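Lactate racemase (Thermoanaerobacterium thermosaccharolyticum, PDB 2YJG) interconverts the D- and L-isomers of lactate, using a nickel pincer cofactor derived from nicotinic acid mononucleotide that is absent from this apoprotein. Local coordinates at residues K298-G303 and I313-E318; R330-S335 and Q361-I366. One frame throughout, in Å; residues are numbered along the deposited sequence.

Overall arrangement
Both contacts belong to the C-terminal lactate racemase domain, and together they show how apolar packing changes from the sheet outward. Contact 1 is a helix-to-strand contact, laying helix 293-305 on strand 311-316 of the parallel sheet; contact 2 joins helices 326-333 and 357-369 farther out, its centre about 20 Å from that of the chain against about 15 Å. Both are buried where they touch, but in contact 2 exposed residues lie close by in the sequence. Contact 1 sets isoleucine methyls on helix backbone at glycines, whereas contact 2 rests on one aromatic ring. Helix 357-369 links them: Ile366 CG2 lies 3.7 Å from Ile313 CD1.

Contact 1: residues K298-G303 and I313-E318; sequences KGMTAG and IIIAAE
Ile315 CD1 sits over one face of the Gly299-Met300 peptide, 3.8 Å from Gly299 C, and Ile313 CD1 covers the Gly303 carbonyl group in the same manner, 3.7 Å from Gly303 C. The preceding peptide, Lys298-Gly299, is held at both its polar atoms: Thr301 OG1 donates to Lys298 O in the carbonyl plane at 2.6 Å, and Gly299 N, at a kink in the helix, bonds to Asn284 OD1.

With no side chain at Gly299 and Gly303, one turn apart, the isoleucine methyls rest directly on helix backbone. Ile315 reaches the helix because its CG1 stands anti to the backbone N (chi1 -174°), which carries CD1 up to the backbone. Met300 closes the flank, its extended chain crossing Ile315 at about a right angle, with CG 4.1 Å from Ile315 CD1. Beyond that pair, Met300 continues to Met374 of strand 371-375 and to helix 357-369.

The N-to-C directions of helix segment 298-303 and strand segment 313-316 differ by 147°, roughly antiparallel, as expected for the helix of a beta-alpha-beta crossover, here between neighbouring parallel strands 279-283 and 311-316. No hydrogen bond spans the interface, which is held by van der Waals contact. The side chain of Lys298 leaves the helix away from the strand, and its NZ bonds to Gln295 OE1; both residues probably bind substrate, as in related racemases. The chemistry is thus consistent with a helix whose glycine-bearing face packs on the sheet while Lys298 and Gln295 serve the substrate site.

Contact 2: residues R330-S335 and Q361-I366; sequences RWFKES and QILARI
Phe332 against Leu363 and Ala364 makes this a small, buried helix-to-helix contact, in which the last turn of helix 326-333 packs on the middle of helix 357-369 through a single aromatic ring. The backbones stay well apart, Phe332 CA and Ala364 CA being 8.6 Å from each other, and the phenyl group bridges the gap. Its CG stands anti to its own carbonyl carbon (chi1 -66°), which sends CZ foremost to the other helix. There CZ meets Leu363 CD2 at 3.7 Å and Leu363 CG at 3.9 Å; with CG anti to the backbone N (chi1 178°), this branch extends toward Phe332 and approaches the ring obliquely. At the ring edge, in its plane, lies Ala364 N, 4.0 Å from CZ, while Ala364 CB is a looser neighbour of CE2.

Behind the phenylalanine the helix ends. Ser335 OG donates to Trp331 O at 2.7 Å, with a C=O...O angle of 172°, and also bonds to Lys344 NZ, tying the segment that follows the helix to helix 338-346.

The ring is further enclosed by Ala360 and Leu367 of helix 357-369 and by Met387 and Phe388. Helix 357-369 lies beside helix 293-305, which Ile362 and Leu363 touch, and reaches strand 311-316 of the parallel sheet itself through Ile366; Phe332 packs against it from farther out.

Contact 1: residues K298-G303 and I313-E318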
ATOM      1  N   LYS A 298     -15.105  -9.755  28.689  1.00 11.43           N
ATOM      2  CA  LYS A 298     -14.712 -11.126  28.254  1.00 12.16           C
ATOM      3  C   LYS A 298     -14.091 -11.989  29.375  1.00 12.41           C
ATOM      4  O   LYS A 298     -14.613 -13.102  29.704  1.00 13.52           O
ATOM      5  CB  LYS A 298     -13.824 -11.076  27.049  1.00 12.72           C
ATOM      6  CG  LYS A 298     -14.510 -10.389  25.808  1.00 16.50           C
ATOM      7  CD  LYS A 298     -13.551 -10.153  24.709  1.00 17.33           C
ATOM      8  CE  LYS A 298     -14.225  -9.596  23.453  1.00 17.06           C
ATOM      9  NZ  LYS A 298     -13.241  -9.459  22.289  1.00 16.01           N
ATOM     10  N   GLY A 299     -13.071 -11.441  30.017  1.00 11.23           N
ATOM     11  CA  GLY A 299     -12.423 -12.074  31.203  1.00 10.97           C
ATOM     12  C   GLY A 299     -13.403 -12.231  32.355  1.00 12.15           C
ATOM     13  O   GLY A 299     -13.376 -13.192  33.119  1.00 11.42           O
ATOM     14  N   MET A 300     -14.297 -11.255  32.529  1.00 11.27           N
ATOM     15  CA  MET A 300     -15.276 -11.380  33.583  1.00 11.38           C
ATOM     16  C   MET A 300     -16.203 -12.585  33.438  1.00 10.79           C
ATOM     17  O   MET A 300     -16.653 -13.162  34.467  1.00  9.20           O
ATOM     18  CB  MET A 300     -16.172 -10.136  33.677  1.00 10.07           C
ATOM     19  CG  MET A 300     -15.451  -8.820  33.974  1.00 12.02           C
ATOM     20  SD  MET A 300     -16.627  -7.467  34.086  1.00 11.98           S
ATOM     21  CE  MET A 300     -15.484  -6.110  34.145  1.00 10.30           C
ATOM     22  N   THR A 301     -16.508 -12.938  32.184  1.00  9.71           N
ATOM     23  CA  THR A 301     -17.342 -14.133  31.915  1.00  9.34           C
ATOM     24  C   THR A 301     -16.638 -15.428  32.358  1.00 10.50           C
ATOM     25  O   THR A 301     -17.318 -16.371  32.746  1.00  9.79           O
ATOM     26  CB  THR A 301     -17.812 -14.319  30.432  1.00  9.43           C
ATOM     27  OG1 THR A 301     -16.714 -14.607  29.555  1.00  9.09           O
ATOM     28  CG2 THR A 301     -18.698 -13.108  29.941  1.00  8.67           C
ATOM     29  N   ALA A 302     -15.295 -15.477  32.268  1.00 10.51           N
ATOM     30  CA  ALA A 302     -14.524 -16.648  32.727  1.00 11.36           C
ATOM     31  C   ALA A 302     -14.655 -16.643  34.256  1.00 11.06           C
ATOM     32  O   ALA A 302     -14.887 -17.690  34.844  1.00 12.29           O
ATOM     33  CB  ALA A 302     -13.038 -16.537  32.304  1.00 13.13           C
ATOM     34  N   GLY A 303     -14.548 -15.459  34.866  1.00 11.27           N
ATOM     35  CA  GLY A 303     -14.896 -15.269  36.281  1.00 11.99           C
ATOM     36  C   GLY A 303     -16.264 -15.787  36.703  1.00 13.76           C
ATOM     37  O   GLY A 303     -16.418 -16.531  37.716  1.00 14.54           O
ATOM     38  N   ILE A 313     -16.030 -11.436  41.750  1.00 16.09           N
ATOM     39  CA  ILE A 313     -15.054 -11.614  40.717  1.00 14.85           C
ATOM     40  C   ILE A 313     -14.115 -10.398  40.763  1.00 14.60           C
ATOM     41  O   ILE A 313     -14.588  -9.222  40.647  1.00 14.16           O
ATOM     42  CB  ILE A 313     -15.742 -11.694  39.335  1.00 14.19           C
ATOM     43  CG1 ILE A 313     -16.622 -12.951  39.234  1.00 12.10           C
ATOM     44  CG2 ILE A 313     -14.722 -11.624  38.172  1.00 13.60           C
ATOM     45  CD1 ILE A 313     -17.842 -12.748  38.146  1.00 11.35           C
ATOM     46  N   ILE A 314     -12.824 -10.660  40.955  1.00 13.08           N
ATOM     47  CA  ILE A 314     -11.725  -9.643  40.827  1.00 13.98           C
ATOM     48  C   ILE A 314     -11.061  -9.812  39.479  1.00 12.87           C
ATOM     49  O   ILE A 314     -10.614 -10.906  39.102  1.00 12.83           O
ATOM     50  CB  ILE A 314     -10.632  -9.763  41.910  1.00 14.68           C
ATOM     51  CG1 ILE A 314     -11.232  -9.675  43.299  1.00 15.07           C
ATOM     52  CG2 ILE A 314      -9.558  -8.711  41.688  1.00 14.22           C
ATOM     53  CD1 ILE A 314     -10.351 -10.234  44.469  1.00 15.41           C
ATOM     54  N   ILE A 315     -11.023  -8.731  38.720  1.00 12.18           N
ATOM     55  CA  ILE A 315     -10.431  -8.747  37.407  1.00 12.01           C
ATOM     56  C   ILE A 315      -9.364  -7.635  37.297  1.00 13.07           C
ATOM     57  O   ILE A 315      -9.649  -6.469  37.557  1.00 12.44           O
ATOM     58  CB  ILE A 315     -11.479  -8.615  36.241  1.00 12.79           C
ATOM     59  CG1 ILE A 315     -10.718  -8.811  34.951  1.00 12.92           C
ATOM     60  CG2 ILE A 315     -12.197  -7.300  36.232  1.00 11.36           C
ATOM     61  CD1 ILE A 315     -11.428  -9.227  33.720  1.00 11.01           C
ATOM     62  N   ALA A 316      -8.158  -8.014  36.876  1.00 12.78           N
ATOM     63  CA  ALA A 316      -7.129  -7.056  36.631  1.00 12.90           C
ATOM     64  C   ALA A 316      -7.126  -6.773  35.162  1.00 11.61           C
ATOM     65  O   ALA A 316      -6.928  -7.669  34.377  1.00 12.85           O
ATOM     66  CB  ALA A 316      -5.758  -7.561  37.096  1.00 14.35           C
ATOM     67  N   ALA A 317      -7.373  -5.501  34.823  1.00 10.79           N
ATOM     68  CA  ALA A 317      -7.504  -4.999  33.440  1.00 11.36           C
ATOM     69  C   ALA A 317      -7.113  -3.501  33.460  1.00 11.93           C
ATOM     70  O   ALA A 317      -7.780  -2.676  34.073  1.00 13.50           O
ATOM     71  CB  ALA A 317      -8.958  -5.198  32.901  1.00  9.98           C
ATOM     72  N   GLU A 318      -5.978  -3.169  32.863  1.00 13.47           N
ATOM     73  CA  GLU A 318      -5.444  -1.788  32.949  1.00 13.01           C
ATOM     74  C   GLU A 318      -6.425  -0.806  32.359  1.00 12.06           C
ATOM     75  O   GLU A 318      -6.655   0.272  32.914  1.00 10.74           O
ATOM     76  CB  GLU A 318      -4.130  -1.727  32.193  1.00 13.02           C
ATOM     77  CG  GLU A 318      -3.529  -0.359  32.140  1.00 10.89           C
ATOM     78  CD  GLU A 318      -2.253  -0.276  31.372  1.00 15.75           C
ATOM     79  OE1 GLU A 318      -2.231  -0.636  30.166  1.00 14.96           O
ATOM     80  OE2 GLU A 318      -1.257   0.198  31.983  1.00 17.66           O
TER

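Contact 2: residues R330-S335 and Q361-I366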
ATOM      1  N   ARG A 330     -22.969   4.351  28.944  1.00 16.05           N
ATOM      2  CA  ARG A 330     -24.237   5.086  29.144  1.00 17.93           C
ATOM      3  C   ARG A 330     -25.385   4.158  29.561  1.00 16.64           C
ATOM      4  O   ARG A 330     -26.215   4.543  30.315  1.00 17.41           O
ATOM      5  CB  ARG A 330     -24.570   5.817  27.840  1.00 19.55           C
ATOM      6  CG  ARG A 330     -25.702   6.874  27.792  1.00 29.39           C
ATOM      7  CD  ARG A 330     -25.837   7.539  26.316  1.00 37.61           C
ATOM      8  NE  ARG A 330     -25.587   6.607  25.169  1.00 43.75           N
ATOM      9  CZ  ARG A 330     -25.323   6.965  23.898  1.00 47.11           C
ATOM     10  NH1 ARG A 330     -25.286   8.260  23.530  1.00 45.05           N
ATOM     11  NH2 ARG A 330     -25.082   6.013  22.969  1.00 48.17           N
ATOM     12  N   TRP A 331     -25.381   2.912  29.133  1.00 14.56           N
ATOM     13  CA  TRP A 331     -26.381   1.970  29.610  1.00 14.71           C
ATOM     14  C   TRP A 331     -26.386   1.927  31.115  1.00 16.10           C
ATOM     15  O   TRP A 331     -27.432   1.980  31.669  1.00 15.21           O
ATOM     16  CB  TRP A 331     -26.166   0.552  29.046  1.00 13.85           C
ATOM     17  CG  TRP A 331     -26.679   0.363  27.664  1.00 13.23           C
ATOM     18  CD1 TRP A 331     -25.955   0.058  26.559  1.00 14.46           C
ATOM     19  CD2 TRP A 331     -28.056   0.354  27.254  1.00  8.74           C
ATOM     20  NE1 TRP A 331     -26.795  -0.078  25.480  1.00 11.37           N
ATOM     21  CE2 TRP A 331     -28.092   0.054  25.899  1.00 10.53           C
ATOM     22  CE3 TRP A 331     -29.265   0.579  27.932  1.00 13.76           C
ATOM     23  CZ2 TRP A 331     -29.292   0.065  25.161  1.00 11.79           C
ATOM     24  CZ3 TRP A 331     -30.469   0.558  27.193  1.00 15.66           C
ATOM     25  CH2 TRP A 331     -30.467   0.234  25.875  1.00 12.70           C
ATOM     26  N   PHE A 332     -25.196   1.903  31.742  1.00 16.42           N
ATOM     27  CA  PHE A 332     -25.059   1.829  33.182  1.00 17.71           C
ATOM     28  C   PHE A 332     -25.208   3.205  33.822  1.00 18.82           C
ATOM     29  O   PHE A 332     -25.899   3.370  34.838  1.00 17.79           O
ATOM     30  CB  PHE A 332     -23.724   1.223  33.536  1.00 16.21           C
ATOM     31  CG  PHE A 332     -23.631  -0.205  33.095  1.00 16.22           C
ATOM     32  CD1 PHE A 332     -23.242  -0.506  31.794  1.00 15.94           C
ATOM     33  CD2 PHE A 332     -24.040  -1.200  33.906  1.00 15.50           C
ATOM     34  CE1 PHE A 332     -23.205  -1.783  31.341  1.00 16.87           C
ATOM     35  CE2 PHE A 332     -24.032  -2.541  33.449  1.00 14.41           C
ATOM     36  CZ  PHE A 332     -23.636  -2.819  32.190  1.00 17.84           C
ATOM     37  N   LYS A 333     -24.613   4.186  33.170  1.00 21.26           N
ATOM     38  CA  LYS A 333     -24.599   5.543  33.752  1.00 24.13           C
ATOM     39  C   LYS A 333     -26.023   6.061  33.893  1.00 24.48           C
ATOM     40  O   LYS A 333     -26.334   6.731  34.904  1.00 25.79           O
ATOM     41  CB  LYS A 333     -23.780   6.470  32.889  1.00 24.91           C
ATOM     42  CG  LYS A 333     -23.784   7.900  33.373  1.00 28.98           C
ATOM     43  CD  LYS A 333     -22.628   8.245  34.243  1.00 30.64           C
ATOM     44  CE  LYS A 333     -22.566   9.809  34.371  1.00 33.15           C
ATOM     45  NZ  LYS A 333     -21.275  10.264  34.928  1.00 35.35           N
ATOM     46  N   GLU A 334     -26.869   5.709  32.923  1.00 24.71           N
ATOM     47  CA  GLU A 334     -28.284   6.130  32.847  1.00 26.47           C
ATOM     48  C   GLU A 334     -29.329   5.170  33.514  1.00 24.56           C
ATOM     49  O   GLU A 334     -30.526   5.410  33.415  1.00 25.09           O
ATOM     50  CB  GLU A 334     -28.677   6.291  31.380  1.00 28.07           C
ATOM     51  CG  GLU A 334     -27.784   7.269  30.559  1.00 33.85           C
ATOM     52  CD  GLU A 334     -28.062   8.716  30.906  1.00 39.04           C
ATOM     53  OE1 GLU A 334     -29.262   9.037  31.118  1.00 44.76           O
ATOM     54  OE2 GLU A 334     -27.112   9.537  30.974  1.00 41.31           O
ATOM     55  N   SER A 335     -28.899   4.118  34.213  1.00 21.82           N
ATOM     56  CA  SER A 335     -29.848   3.170  34.773  1.00 20.48           C
ATOM     57  C   SER A 335     -29.709   3.056  36.276  1.00 20.65           C
ATOM     58  O   SER A 335     -28.728   3.533  36.864  1.00 20.60           O
ATOM     59  CB  SER A 335     -29.702   1.757  34.112  1.00 20.64           C
ATOM     60  OG  SER A 335     -29.933   1.836  32.721  1.00 17.26           O
ATOM     61  N   GLN A 361     -25.239  -5.926  27.911  1.00 10.63           N
ATOM     62  CA  GLN A 361     -26.169  -6.944  28.320  1.00  9.38           C
ATOM     63  C   GLN A 361     -25.402  -8.032  29.086  1.00  9.94           C
ATOM     64  O   GLN A 361     -25.804  -8.495  30.178  1.00  9.53           O
ATOM     65  CB  GLN A 361     -26.822  -7.529  27.067  1.00  9.79           C
ATOM     66  CG  GLN A 361     -27.930  -8.522  27.399  1.00 11.57           C
ATOM     67  CD  GLN A 361     -28.623  -9.096  26.177  1.00 14.05           C
ATOM     68  OE1 GLN A 361     -28.471  -8.586  25.056  1.00 12.01           O
ATOM     69  NE2 GLN A 361     -29.403 -10.159  26.393  1.00 10.88           N
ATOM     70  N   ILE A 362     -24.320  -8.496  28.484  1.00  9.78           N
ATOM     71  CA  ILE A 362     -23.479  -9.487  29.179  1.00 10.45           C
ATOM     72  C   ILE A 362     -22.932  -9.033  30.480  1.00 10.47           C
ATOM     73  O   ILE A 362     -22.993  -9.814  31.457  1.00 11.97           O
ATOM     74  CB  ILE A 362     -22.365 -10.005  28.251  1.00 10.25           C
ATOM     75  CG1 ILE A 362     -23.064 -10.666  27.095  1.00  8.55           C
ATOM     76  CG2 ILE A 362     -21.269 -11.007  29.063  1.00 11.42           C
ATOM     77  CD1 ILE A 362     -22.194 -10.962  25.850  1.00  9.72           C
ATOM     78  N   LEU A 363     -22.408  -7.796  30.572  1.00 11.01           N
ATOM     79  CA  LEU A 363     -21.930  -7.303  31.875  1.00 12.07           C
ATOM     80  C   LEU A 363     -23.066  -7.213  32.884  1.00 12.37           C
ATOM     81  O   LEU A 363     -22.907  -7.633  34.041  1.00 11.49           O
ATOM     82  CB  LEU A 363     -21.228  -5.957  31.710  1.00 11.20           C
ATOM     83  CG  LEU A 363     -20.702  -5.239  32.942  1.00 11.19           C
ATOM     84  CD1 LEU A 363     -19.616  -6.173  33.607  1.00 12.20           C
ATOM     85  CD2 LEU A 363     -20.124  -3.841  32.593  1.00 10.77           C
ATOM     86  N   ALA A 364     -24.262  -6.733  32.459  1.00 11.97           N
ATOM     87  CA  ALA A 364     -25.407  -6.749  33.345  1.00 11.07           C
ATOM     88  C   ALA A 364     -25.756  -8.172  33.844  1.00 10.76           C
ATOM     89  O   ALA A 364     -26.036  -8.354  34.996  1.00 12.55           O
ATOM     90  CB  ALA A 364     -26.690  -5.991  32.725  1.00 11.52           C
ATOM     91  N   ARG A 365     -25.720  -9.168  32.981  1.00 11.31           N
ATOM     92  CA  ARG A 365     -25.971 -10.572  33.385  1.00 12.28           C
ATOM     93  C   ARG A 365     -25.019 -10.915  34.554  1.00 12.81           C
ATOM     94  O   ARG A 365     -25.443 -11.437  35.594  1.00 12.24           O
ATOM     95  CB  ARG A 365     -25.763 -11.527  32.208  1.00 12.18           C
ATOM     96  CG  ARG A 365     -25.980 -12.936  32.561  1.00 13.77           C
ATOM     97  CD  ARG A 365     -25.657 -13.835  31.442  1.00 15.62           C
ATOM     98  NE  ARG A 365     -24.194 -14.025  31.325  1.00 14.34           N
ATOM     99  CZ  ARG A 365     -23.531 -14.199  30.196  1.00 13.07           C
ATOM    100  NH1 ARG A 365     -24.130 -14.150  28.998  1.00 13.07           N
ATOM    101  NH2 ARG A 365     -22.219 -14.335  30.247  1.00 14.64           N
ATOM    102  N   ILE A 366     -23.732 -10.554  34.417  1.00 12.52           N
ATOM    103  CA  ILE A 366     -22.756 -10.841  35.488  1.00 12.29           C
ATOM    104  C   ILE A 366     -23.076 -10.142  36.773  1.00 12.97           C
ATOM    105  O   ILE A 366     -23.179 -10.764  37.777  1.00 12.97           O
ATOM    106  CB  ILE A 366     -21.330 -10.516  35.030  1.00 13.61           C
ATOM    107  CG1 ILE A 366     -21.042 -11.384  33.852  1.00 10.12           C
ATOM    108  CG2 ILE A 366     -20.253 -10.823  36.135  1.00 13.99           C
ATOM    109  CD1 ILE A 366     -19.740 -10.994  33.138  1.00 12.45           C
TER